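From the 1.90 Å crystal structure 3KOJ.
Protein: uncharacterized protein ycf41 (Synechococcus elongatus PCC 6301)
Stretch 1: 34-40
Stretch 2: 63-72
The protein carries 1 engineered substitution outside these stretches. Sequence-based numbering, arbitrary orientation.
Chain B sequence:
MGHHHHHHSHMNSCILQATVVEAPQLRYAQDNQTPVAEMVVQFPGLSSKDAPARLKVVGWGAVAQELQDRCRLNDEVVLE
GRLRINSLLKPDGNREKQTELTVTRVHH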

# COMPACT_ATOMS: atom_id res chain seq x y z
N THR B 34 -10.77 -20.76 -17.10
CA THR B 34 -10.38 -19.86 -16.01
C THR B 34 -11.58 -19.42 -15.18
O THR B 34 -12.47 -18.73 -15.67
N PRO B 35 -11.60 -19.81 -13.90
CA PRO B 35 -12.70 -19.45 -13.00
C PRO B 35 -12.67 -17.95 -12.70
O PRO B 35 -11.60 -17.36 -12.58
N VAL B 36 -13.84 -17.34 -12.60
CA VAL B 36 -13.90 -15.92 -12.26
C VAL B 36 -15.03 -15.72 -11.27
O VAL B 36 -16.17 -16.14 -11.50
N ALA B 37 -14.70 -15.11 -10.14
CA ALA B 37 -15.66 -14.88 -9.08
C ALA B 37 -15.88 -13.39 -8.89
O ALA B 37 -14.92 -12.61 -8.92
N GLU B 38 -17.13 -12.99 -8.71
CA GLU B 38 -17.40 -11.58 -8.48
C GLU B 38 -18.33 -11.42 -7.29
O GLU B 38 -19.24 -12.23 -7.07
N MSE B 39 -18.08 -10.39 -6.49
CA MSE B 39 -18.89 -10.12 -5.32
C MSE B 39 -18.89 -8.63 -5.11
O MSE B 39 -18.29 -7.89 -5.88
N VAL B 40 -19.58 -8.17 -4.07
CA VAL B 40 -19.61 -6.75 -3.77
C VAL B 40 -19.25 -6.57 -2.30
O VAL B 40 -19.66 -7.35 -1.46
N VAL B 63 -7.57 -17.38 -7.05
CA VAL B 63 -8.17 -16.47 -6.08
C VAL B 63 -9.69 -16.46 -6.21
O VAL B 63 -10.40 -16.19 -5.23
N ALA B 64 -10.20 -16.78 -7.40
CA ALA B 64 -11.65 -16.82 -7.61
C ALA B 64 -12.24 -17.96 -6.78
O ALA B 64 -13.27 -17.80 -6.13
N GLN B 65 -11.57 -19.11 -6.79
CA GLN B 65 -12.05 -20.27 -6.04
C GLN B 65 -11.99 -20.00 -4.53
O GLN B 65 -12.85 -20.46 -3.77
N GLU B 66 -10.98 -19.25 -4.11
CA GLU B 66 -10.80 -18.91 -2.70
C GLU B 66 -11.91 -17.97 -2.22
O GLU B 66 -12.43 -18.12 -1.11
N LEU B 67 -12.29 -17.01 -3.07
CA LEU B 67 -13.35 -16.07 -2.72
C LEU B 67 -14.67 -16.80 -2.51
O LEU B 67 -15.33 -16.64 -1.49
N GLN B 68 -15.06 -17.60 -3.50
CA GLN B 68 -16.31 -18.35 -3.43
C GLN B 68 -16.32 -19.33 -2.27
O GLN B 68 -17.35 -19.56 -1.64
N ASP B 69 -15.16 -19.92 -1.99
CA ASP B 69 -15.04 -20.90 -0.93
C ASP B 69 -15.11 -20.31 0.47
O ASP B 69 -15.74 -20.88 1.36
N ARG B 70 -14.48 -19.15 0.65
CA ARG B 70 -14.38 -18.50 1.95
C ARG B 70 -15.27 -17.30 2.28
O ARG B 70 -15.74 -17.16 3.41
N CYS B 71 -15.48 -16.42 1.31
CA CYS B 71 -16.26 -15.21 1.55
C CYS B 71 -17.77 -15.38 1.62
O CYS B 71 -18.40 -15.81 0.66
N ARG B 72 -18.33 -15.02 2.77
CA ARG B 72 -19.77 -15.09 3.00
C ARG B 72 -20.28 -13.73 3.45
O ARG B 72 -19.50 -12.89 3.91

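The strand 35-40 lies across the helix 63-70 at a signed crossing angle of 45°, with an axis-to-axis approach of 6.8 Å. At this approach the closest CA pair in the register, A37 CA and A64 CA at 4.7 Å, joins two alanines. No hydrogen bond joins the stretches; the 345 Å² they bury, both sides summed, rests on van der Waals packing.

T34, just before the strand, does not take part: its side chain (chi1 m) stays out of reach of the helix stretch, and OG1 is hydrogen-bonded elsewhere in the structure. P35 is the first residue to point toward the helix. Its ring, with C-gamma exo pucker, sets P35 CB 4.2 Å from A64 CB, while its carbonyl P35 O approaches the same A64 CB at 3.5 Å. P35 CG lies 3.9 Å from Q65 NE2. The CA-to-CB bond of Q65 points sideways, but its m, t conformation extends the side chain so that the amide end comes nearer the proline; this is a contact, not a hydrogen bond, since a ring carbon offers no acceptor.

The strand alternation then turns V36 away (chi1 p). Its backbone still contributes, with V36 CA 3.9 Å from A64 CB, so the A64 methyl meets backbone as well as side-chain atoms of the strand.

A37 points toward the helix; it is buried and among the strand residues most covered by the helix stretch (64 Å², equal to M39). A37 CB is 3.4 Å from A64 O, 3.8 Å from A64 CB and 4.3 Å from L67 CB, so one methyl touches positions i and i+3, about one helical turn apart. A64 O is also the acceptor for Q68 N at 3.2 Å, which places the A37 methyl against a carbonyl already engaged in the helix.

E38 points away, its chi1 of 93° lying between wells, and makes no contact. M39, a selenomethionine, points back toward the helix. Its p, t, t side chain reaches L67 and, beyond the helix, C71: M39 CE is 4.1 Å from L67 CD2, and M39 SE is 3.8 Å from C71 CB. L67 adopts m, t; C71, chi1 m, is the first residue to leave helical phi/psi, yet its CA-to-CB bond still points toward the strand. V40 (chi1 t) is out of reach.

The side-chain hydrogen bonds made inside a single stretch all come from R72: R72 NH1 donates to Q68 O (2.8 Å) and C71 O (2.6 Å), and R72 NH2 to Q68 O (3.1 Å), tying the arginine back onto the helix end.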

# COMPACT_ATOMS: atom_id res chain seq x y z
CB THR B 34 -9.67 -18.60 -16.54
OG1 THR B 34 -8.51 -18.98 -17.30
CG2 THR B 34 -9.23 -17.72 -15.38
CB PRO B 35 -12.39 -20.25 -11.73
CG PRO B 35 -11.44 -21.33 -12.19
CD PRO B 35 -10.60 -20.62 -13.20
CB VAL B 36 -14.08 -15.03 -13.52
CG1 VAL B 36 -15.21 -15.54 -14.36
CG2 VAL B 36 -14.31 -13.58 -13.10
CB ALA B 37 -15.16 -15.49 -7.78
CB GLU B 38 -17.98 -10.91 -9.73
CG GLU B 38 -19.48 -10.86 -9.86
CD GLU B 38 -19.91 -10.01 -11.05
OE1 GLU B 38 -19.43 -10.28 -12.17
OE2 GLU B 38 -20.72 -9.08 -10.86
CB MSE B 39 -18.31 -10.85 -4.09
CG MSE B 39 -16.91 -10.41 -3.69
SE MSE B 39 -16.24 -11.43 -2.15
CE MSE B 39 -14.82 -10.22 -1.61
CB VAL B 40 -21.01 -6.15 -4.02
CG1 VAL B 40 -21.02 -4.67 -3.65
CG2 VAL B 40 -21.40 -6.33 -5.49
CB VAL B 63 -7.60 -15.04 -6.22
CG1 VAL B 63 -8.24 -14.32 -7.39
CG2 VAL B 63 -7.81 -14.27 -4.92
CB ALA B 64 -11.96 -17.05 -9.09
CB GLN B 65 -11.22 -21.50 -6.40
CG GLN B 65 -11.19 -21.78 -7.90
CD GLN B 65 -10.31 -22.96 -8.28
OE1 GLN B 65 -9.23 -23.14 -7.73
NE2 GLN B 65 -10.78 -23.76 -9.23
CB GLU B 66 -9.43 -18.25 -2.51
CG GLU B 66 -9.12 -17.83 -1.09
CD GLU B 66 -7.71 -17.28 -0.95
OE1 GLU B 66 -6.99 -17.22 -1.97
OE2 GLU B 66 -7.33 -16.90 0.18
CB LEU B 67 -13.51 -15.01 -3.82
CG LEU B 67 -12.37 -14.00 -3.99
CD1 LEU B 67 -12.67 -13.08 -5.17
CD2 LEU B 67 -12.22 -13.19 -2.70
CB GLN B 68 -16.54 -19.12 -4.74
CG GLN B 68 -17.54 -20.27 -4.62
CD GLN B 68 -16.90 -21.57 -4.16
OE1 GLN B 68 -17.51 -22.34 -3.41
NE2 GLN B 68 -15.68 -21.82 -4.62
CB ASP B 69 -13.72 -21.66 -1.09
CG ASP B 69 -13.53 -22.74 -0.05
OD1 ASP B 69 -14.32 -23.71 -0.05
OD2 ASP B 69 -12.60 -22.62 0.77
CB ARG B 70 -12.93 -18.09 2.17
CG ARG B 70 -11.92 -19.22 2.03
CD ARG B 70 -12.05 -20.17 3.19
NE ARG B 70 -11.82 -19.48 4.45
CZ ARG B 70 -10.62 -19.13 4.90
NH1 ARG B 70 -9.53 -19.42 4.20
NH2 ARG B 70 -10.50 -18.47 6.05
CB CYS B 71 -15.90 -14.15 0.52
SG CYS B 71 -14.15 -13.68 0.54
CB ARG B 72 -20.08 -16.15 4.06
CG ARG B 72 -19.86 -17.57 3.56
CD ARG B 72 -20.83 -17.88 2.41
NE ARG B 72 -20.57 -19.17 1.78
CZ ARG B 72 -19.73 -19.36 0.76
NH1 ARG B 72 -19.06 -18.33 0.24
NH2 ARG B 72 -19.56 -20.57 0.26